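Local coordinates for malonyl acyl carrier protein transacylase (Streptococcus pneumoniae, PDB 3IM8) that probably transfers the malonyl group from malonyl-CoA to holo-acyl carrier protein, the step that supplies malonyl-ACP for fatty acid synthesis, at residues Ala13-Met18 with Gly273-Val277; Tyr118-Ala123 with Leu203-Lys209; Asn160-Gln164 with Phe281-Ile285; Val227-Ala232 with Glu256-Met261. All coordinates share one frame; numbering follows the deposited sequence.

Contact 1. Residues Ala13-Met18 with Gly273-Val277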
loop_
_atom_site.group_PDB
_atom_site.type_symbol
_atom_site.label_atom_id
_atom_site.label_comp_id
_atom_site.label_asym_id
_atom_site.label_seq_id
_atom_site.Cartn_x
_atom_site.Cartn_y
_atom_site.Cartn_z
ATOM N N ALA A 13 8.184 2.567 1.220
ATOM C CA ALA A 13 8.462 3.186 2.543
ATOM C C ALA A 13 9.529 2.423 3.350
ATOM O O ALA A 13 9.947 2.883 4.416
ATOM C CB ALA A 13 7.182 3.335 3.383
ATOM N N GLN A 14 9.950 1.261 2.883
ATOM C CA GLN A 14 10.967 0.489 3.613
ATOM C C GLN A 14 12.285 1.274 3.850
ATOM O O GLN A 14 12.600 2.220 3.127
ATOM C CB GLN A 14 11.229 -0.860 2.902
ATOM C CG GLN A 14 12.002 -0.823 1.518
ATOM C CD GLN A 14 11.198 -0.255 0.319
ATOM O OE1 GLN A 14 10.003 0.057 0.431
ATOM N NE2 GLN A 14 11.864 -0.148 -0.845
ATOM N N TYR A 15 13.073 0.874 4.853
ATOM C CA TYR A 15 14.414 1.464 5.029
ATOM C C TYR A 15 15.244 0.457 5.785
ATOM O O TYR A 15 14.700 -0.460 6.422
ATOM C CB TYR A 15 14.357 2.897 5.675
ATOM C CG TYR A 15 13.645 2.931 7.024
ATOM C CD1 TYR A 15 12.278 3.238 7.121
ATOM C CD2 TYR A 15 14.350 2.614 8.211
ATOM C CE1 TYR A 15 11.648 3.245 8.348
ATOM C CE2 TYR A 15 13.717 2.598 9.441
ATOM C CZ TYR A 15 12.373 2.910 9.513
ATOM O OH TYR A 15 11.760 2.864 10.763
ATOM N N LEU A 16 16.564 0.561 5.674
ATOM C CA LEU A 16 17.406 -0.451 6.270
ATOM C C LEU A 16 17.207 -0.374 7.787
ATOM O O LEU A 16 17.206 0.690 8.349
ATOM C CB LEU A 16 18.882 -0.249 5.873
ATOM C CG LEU A 16 19.981 -1.314 6.035
ATOM C CD1 LEU A 16 19.842 -2.433 5.008
ATOM C CD2 LEU A 16 21.354 -0.607 5.878
ATOM N N GLY A 17 17.026 -1.529 8.410
ATOM C CA GLY A 17 16.907 -1.633 9.841
ATOM C C GLY A 17 15.517 -1.395 10.407
ATOM O O GLY A 17 15.371 -1.387 11.629
ATOM N N MET A 18 14.507 -1.159 9.557
ATOM C CA MET A 18 13.151 -0.840 10.061
ATOM C C MET A 18 12.619 -1.904 11.030
ATOM O O MET A 18 12.776 -3.112 10.808
ATOM C CB MET A 18 12.175 -0.633 8.913
ATOM C CG MET A 18 12.077 -1.868 8.003
ATOM S SD MET A 18 10.930 -1.642 6.686
ATOM C CE MET A 18 10.756 -3.357 6.217
ATOM N N GLY A 273 3.729 1.785 10.530
ATOM C CA GLY A 273 4.925 1.989 9.704
ATOM C C GLY A 273 5.289 0.726 8.919
ATOM O O GLY A 273 4.612 -0.284 9.054
ATOM N N PRO A 274 6.386 0.767 8.139
ATOM C CA PRO A 274 7.381 1.859 8.080
ATOM C C PRO A 274 6.885 3.134 7.446
ATOM O O PRO A 274 6.013 3.092 6.568
ATOM C CB PRO A 274 8.490 1.266 7.188
ATOM C CG PRO A 274 7.794 0.137 6.375
ATOM C CD PRO A 274 6.792 -0.410 7.343
ATOM N N GLY A 275 7.471 4.264 7.818
ATOM C CA GLY A 275 7.173 5.511 7.111
ATOM C C GLY A 275 5.923 6.251 7.588
ATOM O O GLY A 275 5.174 5.736 8.420
ATOM N N LYS A 276 5.740 7.455 7.043
ATOM C CA LYS A 276 4.613 8.321 7.310
ATOM C C LYS A 276 3.945 8.854 5.999
ATOM O O LYS A 276 3.418 9.974 5.932
ATOM C CB LYS A 276 5.036 9.442 8.296
ATOM C CG LYS A 276 5.963 10.534 7.783
ATOM C CD LYS A 276 6.145 11.621 8.860
ATOM C CE LYS A 276 7.661 11.908 9.142
ATOM N NZ LYS A 276 8.138 13.041 8.315
ATOM N N VAL A 277 3.910 8.011 4.969
ATOM C CA VAL A 277 3.353 8.430 3.663
ATOM C C VAL A 277 1.808 8.656 3.725
ATOM O O VAL A 277 1.317 9.651 3.226
ATOM C CB VAL A 277 3.698 7.440 2.503
ATOM C CG1 VAL A 277 3.000 7.895 1.180
ATOM C CG2 VAL A 277 5.244 7.278 2.311
#
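Pro274 presents its ring to Ala13, Tyr15 and Met18, and the surface buried between the two loops amounts to 222 Å². Starting at the base of the ring, Pro274 CB lies 3.5 Å from the carbonyl oxygen Ala13 O, a carbon-oxygen contact. The same Pro274 CB is 3.9 Å from Tyr15 CE1, and the direction to that carbon is oblique to the aromatic plane. One atom further on, Pro274 CG meets sulfur, with Met18 SD 3.6 Å away. Met18 gets there because CG stands between its backbone N and carbonyl carbon (chi1 58°) and the chain then runs out straight. At its base, Met18 CB sits 3.5 Å above the plane of the Tyr15 ring, displaced toward the rim. The type II turn from Tyr15 to Met18, closed by Met18 N to Tyr15 O, brings these two residues to the same proline. Ala13 CB in turn rests 3.4 Å from Pro274 O. The Gly273-Pro274 peptide is cis, and Gly275 follows with a positive phi of 84°, its N hydrogen-bonded to Glu295 OE1. Both loops leave the ends of neighbouring parallel strands, 4-8 and 268-272; helix 58-78 flanks them, touching Gln14, Met18 and Pro274, while Lys276 holds the N-cap position of helix 277-285.

Contact 2. Residues Tyr118-Ala123 with Leu203-Lys209; sequences YMEEAA and LEPASQK
Lys209 lays its aliphatic chain across the ring of Tyr118, and this pair lies at the end of the contact where helix 204-209 runs on. Lys209 CB stands 3.6 Å from the centroid of the Tyr118 ring, only 4° off its normal, which is a CH-pi contact over the centre of the face. Further along, Lys209 CD approaches Tyr118 CD2 at 3.5 Å, showing that the lysine passes from the ring centre to its rim. Glu121 meets it at about a right angle, its OE1 3.3 Å from Lys209 CE. With chi1 at 77° Glu121 starts off over its own backbone, and its extended chain then reaches the lysine. Midway, Ala122 CB and Ala206 CB face each other at 3.8 Å, small side chains suited to segment axes 8.6 Å apart and roughly antiparallel (150°). At the other end Leu203 forks: CD1 touches Ala123 CB at 3.7 Å, while CD2 comes to the methyl of Met119, itself near the predicted catalytic Ser90 and His199. A water bridges Tyr118 OH and Lys209 O, and Thr213 bonds to both oxygens. The charges of Glu121 and Lys209, with OE1 and NZ 4.5 Å apart, are beyond a salt bridge, so their attraction is probably a modest addition to a contact made chiefly by dispersion.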
loop_
_atom_site.group_PDB
_atom_site.type_symbol
_atom_site.label_atom_id
_atom_site.label_comp_id
_atom_site.label_asym_id
_atom_site.label_seq_id
_atom_site.Cartn_x
_atom_site.Cartn_y
_atom_site.Cartn_z
ATOM N N TYR A 118 5.661 -11.656 -9.120
ATOM C CA TYR A 118 4.847 -11.490 -10.348
ATOM C C TYR A 118 4.841 -10.067 -10.825
ATOM O O TYR A 118 4.875 -9.834 -12.022
ATOM C CB TYR A 118 3.391 -11.911 -10.166
ATOM C CG TYR A 118 3.170 -13.350 -9.695
ATOM C CD1 TYR A 118 2.088 -13.657 -8.861
ATOM C CD2 TYR A 118 4.049 -14.397 -10.060
ATOM C CE1 TYR A 118 1.868 -14.957 -8.402
ATOM C CE2 TYR A 118 3.827 -15.727 -9.620
ATOM C CZ TYR A 118 2.734 -15.983 -8.793
ATOM O OH TYR A 118 2.463 -17.237 -8.331
ATOM N N MET A 119 4.775 -9.106 -9.893
ATOM C CA MET A 119 4.750 -7.659 -10.227
ATOM C C MET A 119 6.078 -7.207 -10.831
ATOM O O MET A 119 6.088 -6.470 -11.817
ATOM C CB MET A 119 4.380 -6.803 -9.004
ATOM C CG MET A 119 2.915 -6.981 -8.615
ATOM S SD MET A 119 2.270 -6.035 -7.208
ATOM C CE MET A 119 2.415 -4.353 -7.755
ATOM N N GLU A 120 7.179 -7.635 -10.208
ATOM C CA GLU A 120 8.558 -7.333 -10.639
ATOM C C GLU A 120 8.852 -7.853 -12.053
ATOM O O GLU A 120 9.388 -7.123 -12.884
ATOM C CB GLU A 120 9.568 -7.913 -9.613
ATOM C CG GLU A 120 11.093 -7.636 -9.861
ATOM C CD GLU A 120 12.009 -7.815 -8.564
ATOM O OE1 GLU A 120 11.813 -8.765 -7.721
ATOM O OE2 GLU A 120 12.940 -6.968 -8.413
ATOM N N GLU A 121 8.501 -9.107 -12.326
ATOM C CA GLU A 121 8.738 -9.688 -13.661
ATOM C C GLU A 121 7.851 -9.038 -14.724
ATOM O O GLU A 121 8.286 -8.788 -15.817
ATOM C CB GLU A 121 8.560 -11.224 -13.642
ATOM C CG GLU A 121 7.114 -11.732 -13.621
ATOM C CD GLU A 121 6.947 -13.237 -13.281
ATOM O OE1 GLU A 121 6.465 -13.989 -14.169
ATOM O OE2 GLU A 121 7.250 -13.645 -12.119
ATOM N N ALA A 122 6.599 -8.765 -14.391
ATOM C CA ALA A 122 5.683 -8.248 -15.369
ATOM C C ALA A 122 5.965 -6.764 -15.624
ATOM O O ALA A 122 5.737 -6.272 -16.723
ATOM C CB ALA A 122 4.245 -8.468 -14.923
ATOM N N ALA A 123 6.473 -6.049 -14.616
ATOM C CA ALA A 123 6.717 -4.631 -14.765
ATOM C C ALA A 123 7.986 -4.221 -14.003
ATOM O O ALA A 123 7.881 -3.819 -12.834
ATOM C CB ALA A 123 5.482 -3.825 -14.274
ATOM N N LEU A 203 -0.221 -4.505 -15.982
ATOM C CA LEU A 203 -0.028 -5.553 -14.974
ATOM C C LEU A 203 -0.977 -6.724 -15.111
ATOM O O LEU A 203 -0.978 -7.622 -14.262
ATOM C CB LEU A 203 -0.088 -4.965 -13.549
ATOM C CG LEU A 203 1.350 -4.525 -13.189
ATOM C CD1 LEU A 203 1.843 -3.374 -14.100
ATOM C CD2 LEU A 203 1.472 -4.162 -11.727
ATOM N N GLU A 204 -1.780 -6.730 -16.173
ATOM C CA GLU A 204 -2.741 -7.823 -16.430
ATOM C C GLU A 204 -2.082 -9.213 -16.392
ATOM O O GLU A 204 -2.589 -10.098 -15.724
ATOM C CB GLU A 204 -3.574 -7.572 -17.718
ATOM C CG GLU A 204 -5.025 -8.161 -17.681
ATOM C CD GLU A 204 -5.039 -9.673 -17.923
ATOM O OE1 GLU A 204 -6.022 -10.367 -17.619
ATOM O OE2 GLU A 204 -4.038 -10.191 -18.429
ATOM N N PRO A 205 -0.928 -9.393 -17.064
ATOM C CA PRO A 205 -0.190 -10.663 -16.879
ATOM C C PRO A 205 0.128 -11.006 -15.401
ATOM O O PRO A 205 -0.015 -12.178 -14.965
ATOM C CB PRO A 205 1.124 -10.440 -17.666
ATOM C CG PRO A 205 0.776 -9.403 -18.737
ATOM C CD PRO A 205 -0.318 -8.521 -18.104
ATOM N N ALA A 206 0.562 -10.010 -14.632
ATOM C CA ALA A 206 0.793 -10.236 -13.210
ATOM C C ALA A 206 -0.508 -10.753 -12.542
ATOM O O ALA A 206 -0.496 -11.789 -11.830
ATOM C CB ALA A 206 1.342 -8.955 -12.514
ATOM N N SER A 207 -1.617 -10.052 -12.806
ATOM C CA SER A 207 -2.901 -10.332 -12.152
ATOM C C SER A 207 -3.437 -11.763 -12.402
ATOM O O SER A 207 -4.158 -12.323 -11.557
ATOM C CB SER A 207 -3.933 -9.292 -12.543
ATOM O OG SER A 207 -4.408 -9.559 -13.820
ATOM N N GLN A 208 -3.046 -12.342 -13.543
ATOM C CA GLN A 208 -3.428 -13.723 -13.933
ATOM C C GLN A 208 -2.737 -14.740 -13.103
ATOM O O GLN A 208 -3.348 -15.731 -12.680
ATOM C CB GLN A 208 -3.101 -14.004 -15.403
ATOM C CG GLN A 208 -4.123 -13.462 -16.393
ATOM C CD GLN A 208 -5.394 -14.326 -16.450
ATOM O OE1 GLN A 208 -6.288 -14.197 -15.591
ATOM N NE2 GLN A 208 -5.478 -15.219 -17.468
ATOM N N LYS A 209 -1.449 -14.510 -12.881
ATOM C CA LYS A 209 -0.672 -15.405 -12.062
ATOM C C LYS A 209 -1.164 -15.284 -10.611
ATOM O O LYS A 209 -1.207 -16.269 -9.883
ATOM C CB LYS A 209 0.817 -15.070 -12.169
ATOM C CG LYS A 209 1.575 -15.635 -13.433
ATOM C CD LYS A 209 3.115 -15.610 -13.230
ATOM C CE LYS A 209 3.928 -16.016 -14.487
ATOM N NZ LYS A 209 3.711 -17.473 -14.909
HETATM O O HOH W 1 0.539 -18.461 -10.406
#

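Contact 3. Residues Asn160-Gln164 with Phe281-Ile285; sequences NTPAQ and FVKKI
Asn160 stacks its side-chain amide on the ring of Phe281, the two planes only 14° apart. The methylene forms the centre of this contact: Asn160 CB lies 3.6 Å from the centroid of the Phe281 ring and 10° off its normal, a CH-pi interaction over the face. The amide extends toward the far end of the ring, where Asn160 CG is 3.4 Å from Phe281 CZ. Gln164 approaches differently. Its NE2 is 3.6 Å from Phe281 CE2, oblique to the ring, with the amide plane steeply inclined to it at 79°. Beside the aromatic residue, Thr161 CG2 fits against the helix backbone, 3.7 Å from Phe281 O, and also meets Lys284 CB. Ile285 completes this shell by bringing CD1 to 3.7 Å from Asn160 O.

Outside that shell, Asn160 ND2 donates to Gln164 OE1 at 3.2 Å; the donor stands above the carbonyl plane of Gln164 and not on a lone pair, a bent bond that nevertheless links the two amides that touch the ring. Thr161 points OG1 back into its own turn, accepting from Ala163 N at 3.1 Å in an ST turn, and this rotation hands CG2 to the helix. Ile285 and Val282 pack onward against helix 254-263. The turn from Thr161 to Gln164 is type I and joins antiparallel strands 154-161 and 164-169; Asn160 and Thr161 both face Gln164, a classic beta bulge at the hairpin end. In FabD enzymes this mixed sheet belongs to the smaller, ferredoxin-like subdomain, here packed on a helix of the larger one.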
loop_
_atom_site.group_PDB
_atom_site.type_symbol
_atom_site.label_atom_id
_atom_site.label_comp_id
_atom_site.label_asym_id
_atom_site.label_seq_id
_atom_site.Cartn_x
_atom_site.Cartn_y
_atom_site.Cartn_z
ATOM N N ASN A 160 -4.268 9.721 -4.571
ATOM C CA ASN A 160 -3.790 9.982 -3.191
ATOM C C ASN A 160 -4.591 11.041 -2.416
ATOM O O ASN A 160 -5.074 10.770 -1.304
ATOM C CB ASN A 160 -2.263 10.275 -3.151
ATOM C CG ASN A 160 -1.418 9.187 -3.822
ATOM O OD1 ASN A 160 -1.758 8.000 -3.811
ATOM N ND2 ASN A 160 -0.269 9.594 -4.370
ATOM N N THR A 161 -4.681 12.242 -2.978
ATOM C CA THR A 161 -5.516 13.342 -2.469
ATOM C C THR A 161 -6.280 13.981 -3.654
ATOM O O THR A 161 -5.952 13.683 -4.813
ATOM C CB THR A 161 -4.672 14.418 -1.737
ATOM O OG1 THR A 161 -3.996 15.234 -2.699
ATOM C CG2 THR A 161 -3.598 13.744 -0.788
ATOM N N PRO A 162 -7.316 14.826 -3.378
ATOM C CA PRO A 162 -7.970 15.510 -4.509
ATOM C C PRO A 162 -6.984 16.377 -5.328
ATOM O O PRO A 162 -7.250 16.697 -6.510
ATOM C CB PRO A 162 -9.043 16.376 -3.834
ATOM C CG PRO A 162 -9.383 15.635 -2.526
ATOM C CD PRO A 162 -8.011 15.089 -2.087
ATOM N N ALA A 163 -5.830 16.702 -4.740
ATOM C CA ALA A 163 -4.797 17.503 -5.455
ATOM C C ALA A 163 -3.460 16.751 -5.686
ATOM O O ALA A 163 -2.395 17.344 -5.788
ATOM C CB ALA A 163 -4.596 18.849 -4.764
ATOM N N GLN A 164 -3.539 15.428 -5.723
ATOM C CA GLN A 164 -2.346 14.607 -5.873
ATOM C C GLN A 164 -2.699 13.270 -6.500
ATOM O O GLN A 164 -3.099 12.334 -5.808
ATOM C CB GLN A 164 -1.669 14.390 -4.518
ATOM C CG GLN A 164 -0.151 14.442 -4.567
ATOM C CD GLN A 164 0.473 13.074 -4.764
ATOM O OE1 GLN A 164 0.271 12.430 -5.795
ATOM N NE2 GLN A 164 1.235 12.622 -3.776
ATOM N N PHE A 281 -0.865 12.193 3.251
ATOM C CA PHE A 281 -2.087 12.192 2.446
ATOM C C PHE A 281 -3.318 12.584 3.279
ATOM O O PHE A 281 -4.060 13.443 2.878
ATOM C CB PHE A 281 -2.350 10.806 1.794
ATOM C CG PHE A 281 -1.286 10.337 0.789
ATOM C CD1 PHE A 281 -1.181 8.999 0.487
ATOM C CD2 PHE A 281 -0.440 11.223 0.131
ATOM C CE1 PHE A 281 -0.252 8.537 -0.423
ATOM C CE2 PHE A 281 0.479 10.760 -0.819
ATOM C CZ PHE A 281 0.583 9.410 -1.062
ATOM N N VAL A 282 -3.543 11.952 4.429
ATOM C CA VAL A 282 -4.758 12.250 5.261
ATOM C C VAL A 282 -4.774 13.717 5.836
ATOM O O VAL A 282 -5.853 14.284 6.144
ATOM C CB VAL A 282 -4.902 11.180 6.409
ATOM C CG1 VAL A 282 -6.011 11.571 7.416
ATOM C CG2 VAL A 282 -5.133 9.727 5.804
ATOM N N LYS A 283 -3.590 14.297 6.005
ATOM C CA LYS A 283 -3.430 15.669 6.475
ATOM C C LYS A 283 -3.924 16.646 5.399
ATOM O O LYS A 283 -4.459 17.691 5.715
ATOM C CB LYS A 283 -1.951 15.955 6.715
ATOM C CG LYS A 283 -1.572 16.569 8.043
ATOM C CD LYS A 283 -1.616 18.092 8.029
ATOM C CE LYS A 283 -1.036 18.665 9.329
ATOM N NZ LYS A 283 -1.719 19.929 9.668
ATOM N N LYS A 284 -3.705 16.310 4.129
ATOM C CA LYS A 284 -4.223 17.096 3.039
ATOM C C LYS A 284 -5.731 16.837 2.875
ATOM O O LYS A 284 -6.504 17.775 2.755
ATOM C CB LYS A 284 -3.457 16.823 1.734
ATOM C CG LYS A 284 -1.932 16.720 1.859
ATOM C CD LYS A 284 -1.199 17.981 1.431
ATOM C CE LYS A 284 0.304 17.765 1.379
ATOM N NZ LYS A 284 0.953 18.855 0.580
ATOM N N ILE A 285 -6.163 15.578 2.901
ATOM C CA ILE A 285 -7.595 15.251 2.809
ATOM C C ILE A 285 -8.375 15.958 3.889
ATOM O O ILE A 285 -9.389 16.553 3.621
ATOM C CB ILE A 285 -7.863 13.716 2.882
ATOM C CG1 ILE A 285 -7.178 13.033 1.681
ATOM C CG2 ILE A 285 -9.368 13.417 2.882
ATOM C CD1 ILE A 285 -6.736 11.592 1.921
#

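Contact 4. Residues Val227-Ala232 with Glu256-Met261; sequences VGNTEA and ESIGVM
Val227 and Ser257 open the apolar part of this contact, with Val227 CG1 3.5 Å from Ser257 CB. The two methyls of Val227 divide the work: CG1 lies anti to the backbone N (chi1 -178°) and faces the serine, whereas CG2 turns to the next helical turn. There Val227 CG2 comes within 3.8 Å of Val260 CG1, the two valine side chains running alongside one another in opposing senses, and it also touches Met261 CG. At the other end of the loop, Ala232 CB abuts Glu256 CB at 3.6 Å. Ala232 adopts left-handed backbone angles (phi 48°), and Val260 CG2 comes to 3.3 Å from Ala232 O, a close van der Waals approach. The loop thus packs along one flank of helix 254-263, in the larger subdomain built on the parallel sheet of strands 4-8, 85-88, 268-272 and 290-294; Met261 also touches strands 4-8 and 85-88, and the backbone of Val227 hydrogen-bonds to that of Val86. Strand 85-88 leads into the GxSxG pattern that carries Ser90, consistent with a nucleophile elbow. Polar contact across the segments runs through a water, which donates to Val227 O at 2.7 Å and to Ser257 OG at 2.9 Å. The buried Ser257 hydroxyl is also hydrogen-bonded to Arg253 O, four residues earlier, just before the helix, and Glu256 OE1 forms a salt bridge with Arg253.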
loop_
_atom_site.group_PDB
_atom_site.type_symbol
_atom_site.label_atom_id
_atom_site.label_comp_id
_atom_site.label_asym_id
_atom_site.label_seq_id
_atom_site.Cartn_x
_atom_site.Cartn_y
_atom_site.Cartn_z
ATOM N N VAL A 227 -11.573 -1.256 4.207
ATOM C CA VAL A 227 -11.915 -0.468 3.022
ATOM C C VAL A 227 -10.920 -0.777 1.901
ATOM O O VAL A 227 -9.725 -0.474 2.011
ATOM C CB VAL A 227 -11.970 1.037 3.362
ATOM C CG1 VAL A 227 -12.369 1.851 2.159
ATOM C CG2 VAL A 227 -12.975 1.278 4.510
ATOM N N GLY A 228 -11.389 -1.417 0.826
ATOM C CA GLY A 228 -10.475 -1.841 -0.233
ATOM C C GLY A 228 -10.022 -0.744 -1.172
ATOM O O GLY A 228 -10.741 0.210 -1.440
ATOM N N ASN A 229 -8.813 -0.896 -1.699
ATOM C CA ASN A 229 -8.190 0.073 -2.604
ATOM C C ASN A 229 -8.959 0.274 -3.912
ATOM O O ASN A 229 -9.092 1.403 -4.434
ATOM C CB ASN A 229 -6.767 -0.422 -2.943
ATOM C CG ASN A 229 -5.749 -0.188 -1.814
ATOM O OD1 ASN A 229 -6.001 0.505 -0.781
ATOM N ND2 ASN A 229 -4.590 -0.736 -2.019
ATOM N N THR A 230 -9.461 -0.844 -4.435
ATOM C CA THR A 230 -9.992 -0.886 -5.806
ATOM C C THR A 230 -11.359 -0.202 -5.872
ATOM O O THR A 230 -11.549 0.766 -6.662
ATOM C CB THR A 230 -10.015 -2.342 -6.355
ATOM O OG1 THR A 230 -8.725 -2.927 -6.186
ATOM C CG2 THR A 230 -10.424 -2.365 -7.800
ATOM N N GLU A 231 -12.263 -0.643 -4.987
ATOM C CA GLU A 231 -13.641 -0.158 -5.013
ATOM C C GLU A 231 -13.885 0.991 -4.047
ATOM O O GLU A 231 -14.933 1.607 -4.095
ATOM C CB GLU A 231 -14.613 -1.285 -4.676
ATOM C CG GLU A 231 -14.545 -2.490 -5.624
ATOM C CD GLU A 231 -15.322 -2.293 -6.932
ATOM O OE1 GLU A 231 -14.914 -1.510 -7.831
ATOM O OE2 GLU A 231 -16.357 -2.982 -7.070
ATOM N N ALA A 232 -12.891 1.303 -3.207
ATOM C CA ALA A 232 -13.040 2.285 -2.119
ATOM C C ALA A 232 -14.337 1.963 -1.370
ATOM O O ALA A 232 -15.183 2.822 -1.202
ATOM C CB ALA A 232 -13.032 3.689 -2.649
ATOM N N GLU A 256 -10.830 8.497 -1.509
ATOM C CA GLU A 256 -12.212 8.004 -1.457
ATOM C C GLU A 256 -12.368 7.027 -0.324
ATOM O O GLU A 256 -13.394 7.038 0.356
ATOM C CB GLU A 256 -12.569 7.293 -2.739
ATOM C CG GLU A 256 -12.741 8.239 -3.913
ATOM C CD GLU A 256 -12.723 7.474 -5.204
ATOM O OE1 GLU A 256 -11.819 7.780 -6.068
ATOM O OE2 GLU A 256 -13.580 6.541 -5.292
ATOM N N SER A 257 -11.357 6.174 -0.133
ATOM C CA SER A 257 -11.341 5.248 0.996
ATOM C C SER A 257 -11.343 5.972 2.364
ATOM O O SER A 257 -12.000 5.513 3.306
ATOM C CB SER A 257 -10.142 4.296 0.893
ATOM O OG SER A 257 -10.219 3.592 -0.325
ATOM N N ILE A 258 -10.585 7.061 2.478
ATOM C CA ILE A 258 -10.556 7.861 3.713
ATOM C C ILE A 258 -11.935 8.509 3.956
ATOM O O ILE A 258 -12.383 8.635 5.108
ATOM C CB ILE A 258 -9.471 8.963 3.691
ATOM C CG1 ILE A 258 -8.048 8.394 3.603
ATOM C CG2 ILE A 258 -9.577 9.818 4.987
ATOM C CD1 ILE A 258 -7.627 7.549 4.818
ATOM N N GLY A 259 -12.599 8.917 2.881
ATOM C CA GLY A 259 -14.015 9.392 2.949
ATOM C C GLY A 259 -15.054 8.373 3.434
ATOM O O GLY A 259 -15.924 8.714 4.215
ATOM N N VAL A 260 -14.971 7.118 2.972
ATOM C CA VAL A 260 -15.720 6.017 3.555
ATOM C C VAL A 260 -15.455 5.838 5.071
ATOM O O VAL A 260 -16.412 5.610 5.850
ATOM C CB VAL A 260 -15.460 4.664 2.796
ATOM C CG1 VAL A 260 -15.985 3.450 3.585
ATOM C CG2 VAL A 260 -16.087 4.701 1.378
ATOM N N MET A 261 -14.190 5.904 5.505
ATOM C CA MET A 261 -13.937 5.814 6.937
ATOM C C MET A 261 -14.518 7.032 7.721
ATOM O O MET A 261 -15.110 6.857 8.762
ATOM C CB MET A 261 -12.436 5.605 7.248
ATOM C CG MET A 261 -11.843 4.412 6.555
ATOM S SD MET A 261 -10.078 4.428 6.705
ATOM C CE MET A 261 -9.763 2.743 7.086
HETATM O O HOH W 2 -8.447 1.434 0.536
#

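Contact 1 ends where helix 277-285 begins and contact 3 lies further along it; contact 3 touches contact 4, Val282 CG2 being 3.5 Å from Ile258 CD1 and the centres of the two contacts about 13 Å apart. Contact 2 stands apart, its centre about 28 Å from that of contact 3. The side chains of the predicted catalytic Ser90 and His199 are each about 5 Å from that of Met119 in contact 2, 9 Å from that of Asn160 in contact 3 and 11 Å from Gly228 in contact 4; Ala13 in contact 1 is about 11 Å from Ser90. An acetate ion, probably from the crystallisation liquor, lies about 4 Å from the Met119 side chain and may mark the pocket.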